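Local coordinates for extracellular ligand-binding receptor (Verminephrobacter eiseniae, PDB 4M88), which probably binds an amino acid or a related small solute outside the cytoplasmic membrane and delivers it to an ABC transporter, at residues Tyr148-Thr153 with Gly177-Pro182; Leu302-Asn307 with Ser320-Ile325. All blocks are in the same frame, centred on the assembly; numbering follows the deposited sequence.

Interaction 1. Residues Tyr148-Thr153 with Gly177-Pro182; sequences YQDLPT and GVKSGP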
ATOM      1  N   TYR A 148       9.554 -13.439  -6.787  1.00 14.38           N
ATOM      2  CA  TYR A 148       9.507 -12.648  -5.549  1.00 14.12           C
ATOM      3  C   TYR A 148      10.891 -12.262  -5.047  1.00 14.90           C
ATOM      4  O   TYR A 148      11.857 -12.984  -5.255  1.00 15.37           O
ATOM      5  CB  TYR A 148       8.697 -13.365  -4.455  1.00 13.72           C
ATOM      6  CG  TYR A 148       9.367 -14.591  -3.883  1.00 16.38           C
ATOM      7  CD1 TYR A 148       9.997 -14.538  -2.645  1.00 20.02           C
ATOM      8  CD2 TYR A 148       9.368 -15.793  -4.575  1.00 16.90           C
ATOM      9  CE1 TYR A 148      10.615 -15.641  -2.111  1.00 20.76           C
ATOM     10  CE2 TYR A 148       9.989 -16.915  -4.044  1.00 24.27           C
ATOM     11  CZ  TYR A 148      10.603 -16.822  -2.804  1.00 25.58           C
ATOM     12  OH  TYR A 148      11.226 -17.913  -2.247  1.00 33.99           O
ATOM     13  N   GLN A 149      10.991 -11.105  -4.406  1.00 15.59           N
ATOM     14  CA  GLN A 149      12.301 -10.665  -3.933  1.00 16.76           C
ATOM     15  C   GLN A 149      12.639 -11.386  -2.638  1.00 19.17           C
ATOM     16  O   GLN A 149      11.765 -11.609  -1.797  1.00 15.69           O
ATOM     17  CB  GLN A 149      12.360  -9.154  -3.718  1.00 15.92           C
ATOM     18  CG  GLN A 149      13.777  -8.660  -3.363  1.00 16.22           C
ATOM     19  CD  GLN A 149      13.855  -7.168  -3.121  1.00 23.09           C
ATOM     20  OE1 GLN A 149      13.119  -6.390  -3.719  1.00 19.34           O
ATOM     21  NE2 GLN A 149      14.755  -6.762  -2.234  1.00 21.61           N
ATOM     22  N   ASP A 150      13.917 -11.732  -2.493  1.00 21.91           N
ATOM     23  CA  ASP A 150      14.432 -12.423  -1.318  1.00 27.09           C
ATOM     24  C   ASP A 150      14.522 -11.460  -0.137  1.00 24.53           C
ATOM     25  O   ASP A 150      15.592 -10.934   0.187  1.00 25.46           O
ATOM     26  CB  ASP A 150      15.797 -13.039  -1.632  1.00 30.77           C
ATOM     27  CG  ASP A 150      16.315 -13.918  -0.513  1.00 39.82           C
ATOM     28  OD1 ASP A 150      15.549 -14.200   0.433  1.00 44.43           O
ATOM     29  OD2 ASP A 150      17.488 -14.335  -0.592  1.00 39.73           O
ATOM     30  N   LEU A 151      13.374 -11.240   0.489  1.00 18.11           N
ATOM     31  CA  LEU A 151      13.208 -10.318   1.600  1.00 26.78           C
ATOM     32  C   LEU A 151      12.196 -11.018   2.499  1.00 25.83           C
ATOM     33  O   LEU A 151      11.399 -11.812   2.001  1.00 22.48           O
ATOM     34  CB  LEU A 151      12.589  -9.033   1.061  1.00 35.85           C
ATOM     35  CG  LEU A 151      12.836  -7.720   1.777  1.00 42.72           C
ATOM     36  CD1 LEU A 151      14.328  -7.474   1.815  1.00 49.28           C
ATOM     37  CD2 LEU A 151      12.112  -6.591   1.060  1.00 37.68           C
ATOM     38  N   PRO A 152      12.211 -10.740   3.816  1.00 24.83           N
ATOM     39  CA  PRO A 152      11.217 -11.387   4.686  1.00 25.49           C
ATOM     40  C   PRO A 152       9.758 -11.216   4.236  1.00 25.12           C
ATOM     41  O   PRO A 152       9.009 -12.196   4.277  1.00 23.50           O
ATOM     42  CB  PRO A 152      11.445 -10.708   6.036  1.00 28.91           C
ATOM     43  CG  PRO A 152      12.915 -10.403   6.034  1.00 31.03           C
ATOM     44  CD  PRO A 152      13.254 -10.045   4.596  1.00 26.81           C
ATOM     45  N   THR A 153       9.361 -10.012   3.823  1.00 21.88           N
ATOM     46  CA  THR A 153       7.990  -9.786   3.360  1.00 24.32           C
ATOM     47  C   THR A 153       7.700 -10.439   2.003  1.00 27.96           C
ATOM     48  O   THR A 153       6.541 -10.724   1.671  1.00 22.88           O
ATOM     49  CB  THR A 153       7.664  -8.295   3.267  1.00 26.79           C
ATOM     50  OG1 THR A 153       8.675  -7.630   2.497  1.00 25.04           O
ATOM     51  CG2 THR A 153       7.594  -7.691   4.660  1.00 29.72           C
ATOM     52  N   GLY A 177       7.630 -21.075  -7.665  1.00 12.74           N
ATOM     53  CA  GLY A 177       8.035 -19.792  -7.108  1.00 15.60           C
ATOM     54  C   GLY A 177       9.518 -19.588  -7.290  1.00 16.73           C
ATOM     55  O   GLY A 177      10.319 -20.448  -6.908  1.00 14.99           O
ATOM     56  N   VAL A 178       9.881 -18.457  -7.874  1.00 13.97           N
ATOM     57  CA  VAL A 178      11.276 -18.166  -8.187  1.00 12.85           C
ATOM     58  C   VAL A 178      11.740 -16.957  -7.395  1.00 19.15           C
ATOM     59  O   VAL A 178      11.198 -15.868  -7.538  1.00 14.91           O
ATOM     60  CB  VAL A 178      11.457 -17.910  -9.682  1.00 13.77           C
ATOM     61  CG1 VAL A 178      12.893 -17.544  -9.984  1.00 20.43           C
ATOM     62  CG2 VAL A 178      11.056 -19.154 -10.475  1.00 16.17           C
ATOM     63  N   LYS A 179      12.736 -17.157  -6.538  1.00 13.83           N
ATOM     64  CA  LYS A 179      13.239 -16.084  -5.692  1.00 17.51           C
ATOM     65  C   LYS A 179      14.324 -15.331  -6.451  1.00 21.55           C
ATOM     66  O   LYS A 179      15.046 -15.920  -7.259  1.00 24.50           O
ATOM     67  CB  LYS A 179      13.815 -16.680  -4.404  1.00 20.54           C
ATOM     68  CG  LYS A 179      14.072 -15.675  -3.299  1.00 27.73           C
ATOM     69  CD  LYS A 179      14.426 -16.364  -1.984  1.00 29.53           C
ATOM     70  CE  LYS A 179      15.654 -17.246  -2.124  1.00 31.95           C
ATOM     71  NZ  LYS A 179      16.148 -17.733  -0.793  1.00 37.50           N
ATOM     72  N   SER A 180      14.457 -14.036  -6.188  1.00 13.24           N
ATOM     73  CA  SER A 180      15.496 -13.244  -6.852  1.00 19.44           C
ATOM     74  C   SER A 180      16.018 -12.128  -5.959  1.00 22.48           C
ATOM     75  O   SER A 180      15.272 -11.558  -5.158  1.00 17.09           O
ATOM     76  CB  SER A 180      14.963 -12.630  -8.151  1.00 17.53           C
ATOM     77  OG  SER A 180      15.996 -11.921  -8.822  1.00 19.90           O
ATOM     78  N   GLY A 181      17.303 -11.819  -6.109  1.00 20.79           N
ATOM     79  CA  GLY A 181      17.860 -10.616  -5.527  1.00 19.20           C
ATOM     80  C   GLY A 181      17.349  -9.430  -6.319  1.00 19.33           C
ATOM     81  O   GLY A 181      16.815  -9.592  -7.409  1.00 19.03           O
ATOM     82  N   PRO A 182      17.520  -8.220  -5.780  1.00 22.91           N
ATOM     83  CA  PRO A 182      16.876  -7.081  -6.437  1.00 23.61           C
ATOM     84  C   PRO A 182      17.674  -6.521  -7.621  1.00 26.82           C
ATOM     85  O   PRO A 182      17.128  -5.730  -8.390  1.00 33.77           O
ATOM     86  CB  PRO A 182      16.774  -6.053  -5.309  1.00 29.17           C
ATOM     87  CG  PRO A 182      17.937  -6.363  -4.418  1.00 29.19           C
ATOM     88  CD  PRO A 182      18.158  -7.857  -4.504  1.00 27.76           C
TER
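Lys179 lies over one face of the Tyr148 ring: its CA sits 4.0 Å from the ring centroid and 22° off the ring normal, a CH-pi contact displaced toward the rim. The side chain then continues across the phenol, with Lys179 CB 3.6 Å from Tyr148 CZ. Tyr148 CG stands between its own backbone N and carbonyl carbon (chi1 70°), and the far ring atoms CE1, CZ and OH lie against Lys179. The lysine chain passes Asp150 at CG and CD, with Lys179 CD 3.4 Å from Asp150 CG; the bend at chi3 (58°) then sets CE, and NZ lies beyond. These close contacts contrast with the loosely paired charged ends, since Asp150 OD2 and Lys179 NZ are 3.7 Å apart, a long salt bridge. On the other face of the sheet the extended Gln149 chain brings NE2 to 3.7 Å from Pro182 CB, an amide-to-ring-carbon packing contact. Parallel pairing sets this alternation: Tyr148 N donates to Val178 O at 3.0 Å, Ser180 N to Tyr148 O and Asp150 N to Ser180 O, the last prolonging the pairing into the inverse gamma turn centred on Asp150. The pair belongs to a right-handed beta-alpha-beta unit, strand 143-149, helix 152-166 and strand 174-180, in one of the two alpha/beta lobes expected of a leucine-binding protein relative. Strand 174-180 is the outermost in its sheet, whereas Gln149 also bonds through its backbone to Ile205 on strand 201-205. Helix 184-195 covers the Ser180 side through Ala186, Leu187 and Ala190.

Interaction 2. Residues Leu302-Asn307 with Ser320-Ile325; sequences LKHPKN and STMGEI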
ATOM      1  N   LEU A 302     -11.243  11.923  14.411  1.00 11.35           N
ATOM      2  CA  LEU A 302     -11.177  13.040  15.355  1.00 15.48           C
ATOM      3  C   LEU A 302     -12.434  13.918  15.333  1.00 17.44           C
ATOM      4  O   LEU A 302     -12.767  14.543  16.339  1.00 17.52           O
ATOM      5  CB  LEU A 302      -9.918  13.884  15.130  1.00 14.38           C
ATOM      6  CG  LEU A 302      -8.572  13.211  15.420  1.00 15.50           C
ATOM      7  CD1 LEU A 302      -7.439  14.177  15.113  1.00 17.08           C
ATOM      8  CD2 LEU A 302      -8.463  12.698  16.868  1.00 17.35           C
ATOM      9  N   LYS A 303     -13.133  13.949  14.198  1.00 13.59           N
ATOM     10  CA  LYS A 303     -14.343  14.774  14.039  1.00 14.26           C
ATOM     11  C   LYS A 303     -15.602  14.004  14.406  1.00 20.83           C
ATOM     12  O   LYS A 303     -16.698  14.562  14.454  1.00 22.83           O
ATOM     13  CB  LYS A 303     -14.469  15.261  12.592  1.00 17.02           C
ATOM     14  CG  LYS A 303     -13.428  16.293  12.216  1.00 26.51           C
ATOM     15  CD  LYS A 303     -13.284  16.424  10.710  1.00 36.21           C
ATOM     16  CE  LYS A 303     -14.326  17.353  10.136  1.00 43.15           C
ATOM     17  NZ  LYS A 303     -13.834  17.930   8.849  1.00 45.71           N
ATOM     18  N   HIS A 304     -15.447  12.710  14.645  1.00 15.59           N
ATOM     19  CA  HIS A 304     -16.597  11.842  14.872  1.00 19.59           C
ATOM     20  C   HIS A 304     -17.329  12.249  16.150  1.00 21.56           C
ATOM     21  O   HIS A 304     -16.691  12.590  17.141  1.00 23.66           O
ATOM     22  CB  HIS A 304     -16.132  10.388  14.954  1.00 24.71           C
ATOM     23  CG  HIS A 304     -17.244   9.394  14.869  1.00 26.97           C
ATOM     24  ND1 HIS A 304     -18.068   9.108  15.934  1.00 26.59           N
ATOM     25  CD2 HIS A 304     -17.671   8.624  13.839  1.00 25.93           C
ATOM     26  CE1 HIS A 304     -18.957   8.200  15.567  1.00 28.76           C
ATOM     27  NE2 HIS A 304     -18.739   7.892  14.301  1.00 25.75           N
ATOM     28  N   PRO A 305     -18.674  12.223  16.127  1.00 27.92           N
ATOM     29  CA  PRO A 305     -19.477  12.642  17.285  1.00 28.31           C
ATOM     30  C   PRO A 305     -19.086  11.922  18.572  1.00 28.84           C
ATOM     31  O   PRO A 305     -19.220  12.503  19.646  1.00 32.36           O
ATOM     32  CB  PRO A 305     -20.901  12.249  16.881  1.00 33.73           C
ATOM     33  CG  PRO A 305     -20.896  12.304  15.401  1.00 34.59           C
ATOM     34  CD  PRO A 305     -19.517  11.860  14.972  1.00 28.32           C
ATOM     35  N   LYS A 306     -18.604  10.688  18.462  1.00 26.89           N
ATOM     36  CA  LYS A 306     -18.207   9.910  19.640  1.00 31.30           C
ATOM     37  C   LYS A 306     -16.913  10.404  20.281  1.00 29.38           C
ATOM     38  O   LYS A 306     -16.712  10.260  21.491  1.00 26.29           O
ATOM     39  CB  LYS A 306     -18.072   8.426  19.285  1.00 37.57           C
ATOM     40  CG  LYS A 306     -19.411   7.744  19.087  1.00 48.71           C
ATOM     41  CD  LYS A 306     -19.274   6.377  18.439  1.00 55.03           C
ATOM     42  CE  LYS A 306     -20.655   5.811  18.102  1.00 57.94           C
ATOM     43  NZ  LYS A 306     -20.594   4.467  17.458  1.00 57.42           N
ATOM     44  N   ASN A 307     -16.035  10.981  19.469  1.00 25.68           N
ATOM     45  CA  ASN A 307     -14.739  11.419  19.967  1.00 21.78           C
ATOM     46  C   ASN A 307     -14.869  12.567  20.957  1.00 25.39           C
ATOM     47  O   ASN A 307     -15.678  13.472  20.763  1.00 26.72           O
ATOM     48  CB  ASN A 307     -13.837  11.834  18.815  1.00 18.57           C
ATOM     49  CG  ASN A 307     -12.426  12.116  19.268  1.00 26.87           C
ATOM     50  OD1 ASN A 307     -11.790  11.269  19.899  1.00 32.99           O
ATOM     51  ND2 ASN A 307     -11.921  13.305  18.950  1.00 22.21           N
ATOM     52  N   SER A 320     -11.573   2.379  17.219  1.00 16.67           N
ATOM     53  CA  SER A 320     -12.023   1.040  17.568  1.00 17.99           C
ATOM     54  C   SER A 320     -13.496   0.937  17.932  1.00 21.87           C
ATOM     55  O   SER A 320     -14.022  -0.166  18.014  1.00 23.43           O
ATOM     56  CB  SER A 320     -11.182   0.475  18.719  1.00 25.66           C
ATOM     57  OG  SER A 320      -9.834   0.319  18.324  1.00 27.91           O
ATOM     58  N   THR A 321     -14.163   2.069  18.161  1.00 14.99           N
ATOM     59  CA  THR A 321     -15.542   2.026  18.638  1.00 16.02           C
ATOM     60  C   THR A 321     -16.550   2.794  17.783  1.00 21.60           C
ATOM     61  O   THR A 321     -17.744   2.754  18.069  1.00 21.64           O
ATOM     62  CB  THR A 321     -15.662   2.510  20.117  1.00 20.90           C
ATOM     63  OG1 THR A 321     -15.276   3.888  20.218  1.00 18.77           O
ATOM     64  CG2 THR A 321     -14.778   1.680  21.026  1.00 19.13           C
HETATM   65  N   MSE A 322     -16.083   3.481  16.744  1.00 16.91           N
HETATM   66  CA  MSE A 322     -16.989   4.283  15.913  1.00 21.59           C
HETATM   67  C   MSE A 322     -17.803   3.436  14.940  1.00 24.59           C
HETATM   68  O   MSE A 322     -18.740   3.930  14.315  1.00 25.80           O
HETATM   69  CB  MSE A 322     -16.221   5.361  15.139  1.00 16.95           C
HETATM   70  CG  MSE A 322     -15.237   4.823  14.118  1.00 15.64           C
HETATM   71 SE   MSE A 322     -14.055   6.225  13.373  0.70 25.25          SE
HETATM   72  CE  MSE A 322     -13.032   5.050  12.196  1.00 18.37           C
ATOM     73  N   GLY A 323     -17.437   2.167  14.802  1.00 19.91           N
ATOM     74  CA  GLY A 323     -18.133   1.286  13.880  1.00 19.79           C
ATOM     75  C   GLY A 323     -17.766   1.608  12.444  1.00 19.87           C
ATOM     76  O   GLY A 323     -16.722   2.215  12.174  1.00 21.28           O
ATOM     77  N   GLU A 324     -18.627   1.209  11.514  1.00 17.42           N
ATOM     78  CA  GLU A 324     -18.360   1.445  10.099  1.00 23.17           C
ATOM     79  C   GLU A 324     -18.517   2.913   9.733  1.00 23.30           C
ATOM     80  O   GLU A 324     -19.546   3.529  10.016  1.00 27.30           O
ATOM     81  CB  GLU A 324     -19.312   0.630   9.222  1.00 32.86           C
ATOM     82  CG  GLU A 324     -18.844  -0.775   8.911  1.00 46.08           C
ATOM     83  CD  GLU A 324     -19.441  -1.324   7.631  1.00 51.30           C
ATOM     84  OE1 GLU A 324     -19.712  -0.524   6.708  1.00 50.78           O
ATOM     85  OE2 GLU A 324     -19.632  -2.556   7.555  1.00 54.55           O
ATOM     86  N   ILE A 325     -17.505   3.469   9.082  1.00 20.73           N
ATOM     87  CA  ILE A 325     -17.640   4.804   8.541  1.00 23.72           C
ATOM     88  C   ILE A 325     -17.574   4.738   7.024  1.00 24.11           C
ATOM     89  O   ILE A 325     -16.957   3.837   6.442  1.00 22.33           O
ATOM     90  CB  ILE A 325     -16.575   5.760   9.091  1.00 22.89           C
ATOM     91  CG1 ILE A 325     -15.180   5.274   8.718  1.00 19.57           C
ATOM     92  CG2 ILE A 325     -16.723   5.917  10.615  1.00 26.47           C
ATOM     93  CD1 ILE A 325     -14.113   6.322   8.943  1.00 21.70           C
TER
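His304 meets selenomethionine Met322 through a ring face: Met322 CB is 3.8 Å from the imidazole centroid, 17° off the normal, which makes this a CH-pi contact. His304 CG is anti to the backbone N (chi1 -167°), and the ring's closest atom to Met322 CB is NE2, at 3.7 Å. Met322 SE lies 5.0 Å from the His304 centroid, approaching obliquely, while Ile325 CG2 makes a looser approach to His304 CD2. Pro305 follows, its CD lying against the opposite face of the imidazole, so the ring is packed between the proline and Met322. At Lys306 the backbone N donates to His304 ND1 at 3.0 Å, nearly straight at 166° and close to the ring plane, which fixes the ring's rotation. The Lys306 chain runs out extended until NZ reaches the backbone carbonyl Thr321 O at 3.4 Å, a weak hydrogen bond. Asn307 completes a type I turn by donating its N to His304 O; its ND2 returns to Leu302 O at 3.0 Å and also bonds Gly309 O, while OD1 accepts from Thr318 OG1. The contact is surface packing of the turn leaving helix 286-303 against the residues that follow helix 312-321. Its chemistry is mostly apolar, with one weak polar link across. Because ND1 accepts the Lys306 N-H, a neutral imidazole would carry its proton on NE2, and the carbonyl oxygens of Thr321 and Met322 near NZ could favour the lysine's positive charge.

From the N terminus, the chain reaches interaction 1 first: residues 148-153 and 177-182 close a loop of 23 intervening residues that holds most of helix 152-166, the crossover between two adjacent parallel strands. Interaction 2 opens later, with 302-307 and 320-325 bracketing 12 residues, eight of them helical, and joins the turn after helix 286-303 to the segment running from helix 312-321 into strand 325-327. The two loops are in series and neither nest nor cross. The centres of interactions 1 and 2 are about 40 Å apart, on opposite sides of the chain's centre, and their nearest atoms about 24 Å apart; one ties a sheet edge, the other a surface turn between helices.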